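Local coordinates for protein Alpha/beta fold hydrolase (Pseudomonas aeruginosa, PDB 6I8W) that degrades membrane phospholipids as a phospholipase A of the alpha/beta hydrolase fold and acts as a bacterial virulence factor, at residues Ser171-Asp176 with Asn182-Arg187. Numbering follows the deposited sequence.
Sequences SELFED and NPLVVR
Leu173, on the short helix 172-177, lays its two methyl groups against the turn that begins at Asn182, and each finds a different part of it. CD1 lies 3.7 Å from Asn182 OD1 and 4.1 Å from Pro183 CD, while CD2 meets Leu184 CD1 at 4.2 Å, the two leucine side chains running nearly perpendicular. With its CG anti to the backbone N (chi1 170°), Leu173 reaches the turn although its first side-chain bond is not aimed there. One helical turn along, Asp176 OD2 touches the Pro183 CG methylene at 3.4 Å, the side chains meeting at a slant.

Asn182 OD1 accepts from Leu184 N at 3.0 Å, an Asx turn with the donor 49° out of the carbonyl plane, and Val185 N bonds to Asn182 O, closing a type I beta turn. Ser171 OG caps Phe174 N, and the helix is also tied to the loop of Arg259 and Val260. Both segments lie between strands 154-160 and 250-255, where alpha/beta hydrolases carry their cap; Phe198 of helix 191-199 touches Pro183, and the nearest atoms of Leu184 and a bound myristic acid are about 4 Å apart. Apolar packing and van der Waals contacts of two oxygens make the junction, which therefore rests on shape fit; the Asx turn sets the surface Leu173 meets.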
loop_
_atom_site.group_PDB
_atom_site.type_symbol
_atom_site.label_atom_id
_atom_site.label_comp_id
_atom_site.label_asym_id
_atom_site.label_seq_id
_atom_site.Cartn_x
_atom_site.Cartn_y
_atom_site.Cartn_z
ATOM N N SER A 171 16.372 -3.929 -10.713
ATOM C CA SER A 171 15.830 -2.596 -10.474
ATOM C C SER A 171 16.837 -1.709 -9.747
ATOM O O SER A 171 17.801 -2.194 -9.174
ATOM C CB SER A 171 14.531 -2.679 -9.671
ATOM O OG SER A 171 14.805 -3.049 -8.331
ATOM N N GLU A 172 16.584 -0.406 -9.773
ATOM C CA GLU A 172 17.442 0.567 -9.123
ATOM C C GLU A 172 17.450 0.320 -7.606
ATOM O O GLU A 172 18.459 0.565 -6.944
ATOM C CB GLU A 172 16.983 1.984 -9.464
ATOM C CG GLU A 172 17.917 3.091 -9.027
ATOM C CD GLU A 172 17.475 4.450 -9.549
ATOM O OE1 GLU A 172 16.792 4.494 -10.600
ATOM O OE2 GLU A 172 17.790 5.471 -8.898
ATOM N N LEU A 173 16.330 -0.154 -7.059
ATOM C CA LEU A 173 16.290 -0.543 -5.642
ATOM C C LEU A 173 17.270 -1.659 -5.364
ATOM O O LEU A 173 18.054 -1.576 -4.421
ATOM C CB LEU A 173 14.896 -1.004 -5.199
ATOM C CG LEU A 173 14.930 -1.632 -3.789
ATOM C CD1 LEU A 173 15.299 -0.596 -2.723
ATOM C CD2 LEU A 173 13.607 -2.320 -3.424
ATOM N N PHE A 174 17.216 -2.714 -6.169
ATOM C CA PHE A 174 18.079 -3.851 -5.916
ATOM C C PHE A 174 19.539 -3.470 -6.146
ATOM O O PHE A 174 20.410 -3.975 -5.459
ATOM C CB PHE A 174 17.660 -5.058 -6.758
ATOM C CG PHE A 174 16.390 -5.712 -6.275
ATOM C CD1 PHE A 174 16.369 -6.390 -5.068
ATOM C CD2 PHE A 174 15.225 -5.658 -7.020
ATOM C CE1 PHE A 174 15.204 -6.993 -4.609
ATOM C CE2 PHE A 174 14.059 -6.263 -6.572
ATOM C CZ PHE A 174 14.046 -6.924 -5.364
ATOM N N GLU A 175 19.812 -2.544 -7.060
ATOM C CA GLU A 175 21.168 -2.011 -7.250
ATOM C C GLU A 175 21.636 -1.277 -6.004
ATOM O O GLU A 175 22.776 -1.429 -5.548
ATOM C CB GLU A 175 21.219 -1.049 -8.440
ATOM C CG GLU A 175 21.031 -1.692 -9.798
ATOM C CD GLU A 175 22.304 -2.338 -10.300
ATOM O OE1 GLU A 175 23.312 -2.343 -9.550
ATOM O OE2 GLU A 175 22.301 -2.829 -11.449
ATOM N N ASP A 176 20.739 -0.444 -5.476
ATOM C CA ASP A 176 21.020 0.347 -4.287
ATOM C C ASP A 176 21.344 -0.569 -3.109
ATOM O O ASP A 176 22.260 -0.287 -2.332
ATOM C CB ASP A 176 19.835 1.236 -3.921
ATOM C CG ASP A 176 19.673 2.426 -4.857
ATOM O OD1 ASP A 176 20.594 2.709 -5.660
ATOM O OD2 ASP A 176 18.618 3.084 -4.772
ATOM N N ASN A 182 18.932 2.086 0.814
ATOM C CA ASN A 182 17.525 1.738 0.697
ATOM C C ASN A 182 16.698 3.009 0.798
ATOM O O ASN A 182 16.470 3.524 1.893
ATOM C CB ASN A 182 17.120 0.717 1.774
ATOM C CG ASN A 182 15.682 0.223 1.604
ATOM O OD1 ASN A 182 14.962 0.662 0.705
ATOM N ND2 ASN A 182 15.268 -0.706 2.466
ATOM N N PRO A 183 16.268 3.542 -0.357
ATOM C CA PRO A 183 15.455 4.757 -0.372
ATOM C C PRO A 183 14.114 4.567 0.337
ATOM O O PRO A 183 13.490 5.561 0.702
ATOM C CB PRO A 183 15.251 5.029 -1.869
ATOM C CG PRO A 183 16.386 4.326 -2.537
ATOM C CD PRO A 183 16.634 3.105 -1.714
ATOM N N LEU A 184 13.686 3.321 0.536
ATOM C CA LEU A 184 12.366 3.072 1.124
ATOM C C LEU A 184 12.376 3.247 2.637
ATOM O O LEU A 184 11.322 3.318 3.262
ATOM C CB LEU A 184 11.860 1.672 0.764
ATOM C CG LEU A 184 11.754 1.328 -0.732
ATOM C CD1 LEU A 184 11.120 -0.047 -0.929
ATOM C CD2 LEU A 184 10.985 2.383 -1.505
ATOM N N VAL A 185 13.568 3.314 3.224
ATOM C CA VAL A 185 13.704 3.558 4.651
ATOM C C VAL A 185 14.278 4.959 4.842
ATOM O O VAL A 185 15.427 5.221 4.505
ATOM C CB VAL A 185 14.616 2.515 5.339
ATOM C CG1 VAL A 185 14.793 2.873 6.796
ATOM C CG2 VAL A 185 14.017 1.117 5.217
ATOM N N VAL A 186 13.460 5.856 5.375
ATOM C CA VAL A 186 13.792 7.273 5.456
ATOM C C VAL A 186 14.434 7.599 6.807
ATOM O O VAL A 186 13.735 7.735 7.812
ATOM C CB VAL A 186 12.529 8.133 5.238
ATOM C CG1 VAL A 186 12.869 9.603 5.242
ATOM C CG2 VAL A 186 11.856 7.746 3.923
ATOM N N ARG A 187 15.764 7.719 6.822
ATOM C CA ARG A 187 16.522 7.925 8.063
ATOM C C ARG A 187 16.575 9.389 8.501
ATOM O O ARG A 187 16.579 9.697 9.699
ATOM C CB ARG A 187 17.956 7.411 7.903
ATOM C CG ARG A 187 18.063 5.981 7.414
ATOM C CD ARG A 187 17.701 5.003 8.500
ATOM N NE ARG A 187 18.065 3.636 8.143
ATOM C CZ ARG A 187 18.035 2.615 8.995
ATOM N NH1 ARG A 187 17.661 2.813 10.256
ATOM N NH2 ARG A 187 18.381 1.399 8.590
#